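Local coordinates for glideosome-associated protein 50 (Plasmodium falciparum 3D7, PDB 3TGH), which belongs to the glideosome of gliding motility and host-cell invasion, may fasten that complex to the inner membrane complex, and has the fold of a purple acid phosphatase, at residues K24-K27 / Q28-N32; T78-G81 / T82-T86. One frame throughout, in Å; residues are numbered along the deposited sequence.

Interactions 1 and 2 follow one another along the chain within the calcineurin-like phosphoesterase fold, with centres 25 Å apart and nearest atoms about 11 Å apart, so they do not touch. Interaction 1, in the last turns of helix 17-32, is partly buried: four regular backbone bonds run through it, Phe26 and Ile30 are buried against the sheet, and Lys24, Gln28 and Lys31 are exposed. Interaction 2 is buried and lies closer to the middle of the chain, where strand 75-78 gives way to the short helix 82-85. There a buried carboxylate takes a backbone N-H, beside two backbone bonds to Gly81 O, and the segment reaches the cobalt-bearing region, while interaction 1 lies away from it.

Interaction 1: residues K24-K27 / Q28-N32; sequences KYFK and QFIKN
The last turns of helix 17-32 hold this contact, and on their buried side Ile30 lays its terminal methyl over the ring of Phe26. CD1 of Ile30 stands 3.6 Å from the centroid of the Phe26 ring and 16° off its normal, a CH-pi contact over the face; the nearest ring atom is Phe26 CE2, 3.5 Å from Ile30 CD1. Phe26 carries CG anti to the backbone N (chi1 -165°), which sets CG beside its own carbonyl carbon, and the extended Ile30 chain brings CD1 up to the ring. The backbones of the same two residues are also bonded, Ile30 N to Phe26 O 3.0 Å, one of four successive i to i+4 bonds, of which Phe29 N to Tyr25 O is the shortest at 2.9 Å. The helix is the connection of a beta-alpha-beta unit between the parallel strands 4-8 and 37-40, and Phe26 and Ile30 both rest on Ile38 of the second strand. Phe276, on the antiparallel strand 275-282, meets the rings of Phe26 and Phe29 edge-to-face. On the outer side Tyr25 and Gln28 run side by side in the same direction, ring and amide planes 36° apart. The amide oxygen OE1 of Gln28 sits at the ring edge of Tyr25, 3.4 Å from CD2, while Lys24 CE lies over one ring face, offset toward the rim. Lys27 stretches out to the carbonyl of Ser66, and Lys31 forms a salt bridge with Asp71.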
loop_
_atom_site.group_PDB
_atom_site.type_symbol
_atom_site.label_atom_id
_atom_site.label_comp_id
_atom_site.label_asym_id
_atom_site.label_seq_id
_atom_site.Cartn_x
_atom_site.Cartn_y
_atom_site.Cartn_z
ATOM N N LYS A 24 -1.885 -18.217 -6.629
ATOM C CA LYS A 24 -3.067 -19.002 -6.992
ATOM C C LYS A 24 -4.300 -18.515 -6.224
ATOM O O LYS A 24 -5.338 -18.220 -6.823
ATOM C CB LYS A 24 -2.777 -20.494 -6.756
ATOM C CG LYS A 24 -3.978 -21.421 -6.650
ATOM C CD LYS A 24 -3.525 -22.813 -6.193
ATOM C CE LYS A 24 -4.590 -23.542 -5.392
ATOM N NZ LYS A 24 -4.040 -24.805 -4.802
ATOM N N TYR A 25 -4.174 -18.393 -4.906
ATOM C CA TYR A 25 -5.283 -17.909 -4.079
ATOM C C TYR A 25 -5.599 -16.437 -4.322
ATOM O O TYR A 25 -6.760 -16.038 -4.282
ATOM C CB TYR A 25 -5.000 -18.167 -2.596
ATOM C CG TYR A 25 -5.037 -19.639 -2.246
ATOM C CD1 TYR A 25 -3.908 -20.303 -1.778
ATOM C CD2 TYR A 25 -6.206 -20.372 -2.403
ATOM C CE1 TYR A 25 -3.954 -21.666 -1.470
ATOM C CE2 TYR A 25 -6.263 -21.724 -2.096
ATOM C CZ TYR A 25 -5.140 -22.365 -1.630
ATOM O OH TYR A 25 -5.216 -23.707 -1.326
ATOM N N PHE A 26 -4.559 -15.641 -4.561
ATOM C CA PHE A 26 -4.695 -14.226 -4.900
ATOM C C PHE A 26 -5.623 -14.044 -6.093
ATOM O O PHE A 26 -6.576 -13.266 -6.031
ATOM C CB PHE A 26 -3.308 -13.643 -5.198
ATOM C CG PHE A 26 -3.244 -12.135 -5.204
ATOM C CD1 PHE A 26 -3.620 -11.399 -4.091
ATOM C CD2 PHE A 26 -2.738 -11.461 -6.304
ATOM C CE1 PHE A 26 -3.532 -10.005 -4.098
ATOM C CE2 PHE A 26 -2.653 -10.070 -6.312
ATOM C CZ PHE A 26 -3.046 -9.352 -5.208
ATOM N N LYS A 27 -5.338 -14.767 -7.173
ATOM C CA LYS A 27 -6.170 -14.742 -8.376
ATOM C C LYS A 27 -7.606 -15.200 -8.105
ATOM O O LYS A 27 -8.556 -14.593 -8.601
ATOM C CB LYS A 27 -5.561 -15.619 -9.470
ATOM C CG LYS A 27 -4.247 -15.097 -10.044
ATOM C CD LYS A 27 -3.601 -16.163 -10.920
ATOM C CE LYS A 27 -2.213 -15.779 -11.350
ATOM N NZ LYS A 27 -1.580 -16.875 -12.132
ATOM N N GLN A 28 -7.751 -16.268 -7.326
ATOM C CA GLN A 28 -9.069 -16.821 -6.982
ATOM C C GLN A 28 -9.927 -15.788 -6.263
ATOM O O GLN A 28 -11.083 -15.575 -6.627
ATOM C CB GLN A 28 -8.920 -18.057 -6.092
ATOM C CG GLN A 28 -10.243 -18.780 -5.797
ATOM C CD GLN A 28 -10.160 -19.733 -4.615
ATOM O OE1 GLN A 28 -9.221 -19.682 -3.836
ATOM N NE2 GLN A 28 -11.160 -20.597 -4.474
ATOM N N PHE A 29 -9.353 -15.154 -5.242
ATOM C CA PHE A 29 -10.071 -14.152 -4.455
ATOM C C PHE A 29 -10.366 -12.888 -5.240
ATOM O O PHE A 29 -11.445 -12.317 -5.109
ATOM C CB PHE A 29 -9.295 -13.782 -3.189
ATOM C CG PHE A 29 -9.549 -14.699 -2.036
ATOM C CD1 PHE A 29 -8.956 -15.947 -1.979
ATOM C CD2 PHE A 29 -10.388 -14.317 -1.008
ATOM C CE1 PHE A 29 -9.190 -16.802 -0.908
ATOM C CE2 PHE A 29 -10.626 -15.164 0.068
ATOM C CZ PHE A 29 -10.024 -16.407 0.113
ATOM N N ILE A 30 -9.407 -12.433 -6.037
ATOM C CA ILE A 30 -9.617 -11.228 -6.842
ATOM C C ILE A 30 -10.825 -11.402 -7.773
ATOM O O ILE A 30 -11.662 -10.500 -7.885
ATOM C CB ILE A 30 -8.339 -10.843 -7.612
ATOM C CG1 ILE A 30 -7.359 -10.175 -6.642
ATOM C CG2 ILE A 30 -8.659 -9.903 -8.778
ATOM C CD1 ILE A 30 -5.989 -9.959 -7.209
ATOM N N LYS A 31 -10.922 -12.569 -8.410
ATOM C CA LYS A 31 -12.069 -12.894 -9.258
ATOM C C LYS A 31 -13.359 -12.992 -8.436
ATOM O O LYS A 31 -14.344 -12.311 -8.727
ATOM C CB LYS A 31 -11.819 -14.215 -9.996
ATOM C CG LYS A 31 -12.962 -14.684 -10.893
ATOM C CD LYS A 31 -13.119 -13.806 -12.123
ATOM C CE LYS A 31 -14.123 -14.406 -13.099
ATOM N NZ LYS A 31 -14.247 -13.597 -14.343
ATOM N N ASN A 32 -13.346 -13.825 -7.402
ATOM C CA ASN A 32 -14.575 -14.136 -6.666
ATOM C C ASN A 32 -15.105 -12.972 -5.830
ATOM O O ASN A 32 -16.321 -12.822 -5.679
ATOM C CB ASN A 32 -14.375 -15.358 -5.769
ATOM C CG ASN A 32 -14.159 -16.634 -6.558
ATOM O OD1 ASN A 32 -14.406 -16.691 -7.765
ATOM N ND2 ASN A 32 -13.686 -17.669 -5.875
#

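Interaction 2: residues T78-G81 / T82-T86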
loop_
_atom_site.group_PDB
_atom_site.type_symbol
_atom_site.label_atom_id
_atom_site.label_comp_id
_atom_site.label_asym_id
_atom_site.label_seq_id
_atom_site.Cartn_x
_atom_site.Cartn_y
_atom_site.Cartn_z
ATOM N N THR A 78 1.748 0.618 -6.686
ATOM C CA THR A 78 2.837 0.165 -5.848
ATOM C C THR A 78 3.738 1.292 -5.361
ATOM O O THR A 78 3.639 2.433 -5.799
ATOM C CB THR A 78 3.643 -0.946 -6.546
ATOM O OG1 THR A 78 4.515 -1.545 -5.578
ATOM C CG2 THR A 78 4.452 -0.404 -7.708
ATOM N N VAL A 79 4.565 0.954 -4.373
ATOM C CA VAL A 79 5.608 1.826 -3.867
ATOM C C VAL A 79 6.871 0.989 -3.714
ATOM O O VAL A 79 6.822 -0.240 -3.767
ATOM C CB VAL A 79 5.269 2.399 -2.471
ATOM C CG1 VAL A 79 4.083 3.344 -2.548
ATOM C CG2 VAL A 79 4.992 1.266 -1.476
ATOM N N LEU A 80 7.990 1.672 -3.519
ATOM C CA LEU A 80 9.252 1.009 -3.255
ATOM C C LEU A 80 9.436 0.773 -1.769
ATOM O O LEU A 80 9.015 1.577 -0.926
ATOM C CB LEU A 80 10.414 1.857 -3.768
ATOM C CG LEU A 80 10.940 1.543 -5.176
ATOM C CD1 LEU A 80 9.917 0.984 -6.144
ATOM C CD2 LEU A 80 11.701 2.706 -5.734
ATOM N N GLY A 81 10.113 -0.323 -1.455
ATOM C CA GLY A 81 10.612 -0.553 -0.115
ATOM C C GLY A 81 12.124 -0.604 -0.139
ATOM O O GLY A 81 12.757 -0.410 -1.183
ATOM N N THR A 82 12.721 -0.852 1.021
ATOM C CA THR A 82 14.174 -0.778 1.143
ATOM C C THR A 82 14.896 -1.754 0.227
ATOM O O THR A 82 15.989 -1.458 -0.242
ATOM C CB THR A 82 14.632 -0.998 2.595
ATOM O OG1 THR A 82 14.124 -2.246 3.069
ATOM C CG2 THR A 82 14.114 0.128 3.476
ATOM N N ARG A 83 14.286 -2.909 -0.034
ATOM C CA ARG A 83 14.882 -3.904 -0.923
ATOM C C ARG A 83 14.966 -3.416 -2.377
ATOM O O ARG A 83 15.876 -3.797 -3.110
ATOM C CB ARG A 83 14.096 -5.218 -0.885
ATOM C CG ARG A 83 13.934 -5.849 0.501
ATOM C CD ARG A 83 15.248 -6.216 1.167
ATOM N NE ARG A 83 15.960 -7.274 0.448
ATOM C CZ ARG A 83 16.961 -7.999 0.950
ATOM N NH1 ARG A 83 17.390 -7.809 2.195
ATOM N NH2 ARG A 83 17.537 -8.930 0.196
ATOM N N ASP A 84 14.023 -2.572 -2.785
ATOM C CA ASP A 84 14.017 -2.029 -4.142
ATOM C C ASP A 84 15.098 -0.952 -4.341
ATOM O O ASP A 84 15.689 -0.820 -5.432
ATOM C CB ASP A 84 12.642 -1.448 -4.448
ATOM C CG ASP A 84 11.530 -2.491 -4.351
ATOM O OD1 ASP A 84 11.566 -3.475 -5.123
ATOM O OD2 ASP A 84 10.632 -2.331 -3.495
ATOM N N TRP A 85 15.329 -0.164 -3.293
ATOM C CA TRP A 85 16.301 0.930 -3.324
ATOM C C TRP A 85 17.768 0.506 -3.414
ATOM O O TRP A 85 18.622 1.323 -3.766
ATOM C CB TRP A 85 16.097 1.851 -2.121
ATOM C CG TRP A 85 15.010 2.853 -2.311
ATOM C CD1 TRP A 85 13.755 2.820 -1.773
ATOM C CD2 TRP A 85 15.080 4.056 -3.097
ATOM N NE1 TRP A 85 13.035 3.928 -2.185
ATOM C CE2 TRP A 85 13.829 4.704 -2.986
ATOM C CE3 TRP A 85 16.084 4.654 -3.864
ATOM C CZ2 TRP A 85 13.547 5.923 -3.634
ATOM C CZ3 TRP A 85 15.803 5.870 -4.511
ATOM C CH2 TRP A 85 14.545 6.482 -4.392
ATOM N N THR A 86 18.066 -0.752 -3.096
ATOM C CA THR A 86 19.422 -1.262 -3.216
ATOM C C THR A 86 19.721 -1.750 -4.640
ATOM O O THR A 86 20.851 -2.110 -4.938
ATOM C CB THR A 86 19.711 -2.380 -2.181
ATOM O OG1 THR A 86 18.795 -3.464 -2.367
ATOM C CG2 THR A 86 19.579 -1.840 -0.766
#
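Asp84 OD2 takes the backbone N-H of Gly81 in a nearly straight bond, 2.9 Å from N to OD2 with 179° at the hydrogen, using the anti lone pair, away from OD1. The same oxygen also accepts the amide of Asn44, while OD1 is held by the amide of Phe45 and by Gln92 NE2, so four bonds grip this buried carboxylate and should fix its rotation. The aspartate can turn back on Gly81 because its CG lies anti to its own carbonyl carbon (chi1 -60°). Backbone bonds close the turn in the other direction. Gly81 O receives Asp84 N at 3.0 Å, with the donor well above the carbonyl plane, and Trp85 N more weakly at 3.3 Å. Glycine and aspartate thus bind each other reciprocally at the start of a short, weakly bonded helix at about 82-85. Gly81-Thr82-Arg83-Asp84 stands where metallophosphoesterases usually have Gly-Asn-His-Asp/Glu, consistent with a phosphatase fold that is probably not a working phosphatase. Leu80 adds the apolar part: its CG packs against Asp84 CB at 3.5 Å, and its CD2 reaches over one face of the indole, 4.2 Å from the centroid of the five-membered ring of Trp85 and 22° off the normal. Leu80 and Trp85 cross at about a right angle, and the indole NE1 is bonded to Asp158 OD2. Thr82, whose N is bonded to Asp198 OD2, has its side chain about 3 Å from that of the metal ligand His233 and about 5 Å from a bound cobalt ion. The segment follows strand 75-78; the backbone of Thr78 bonds to Ile122 of the neighbouring strand 120-122, and helix 89-97 packs on Leu80 through Tyr89 and Gln92.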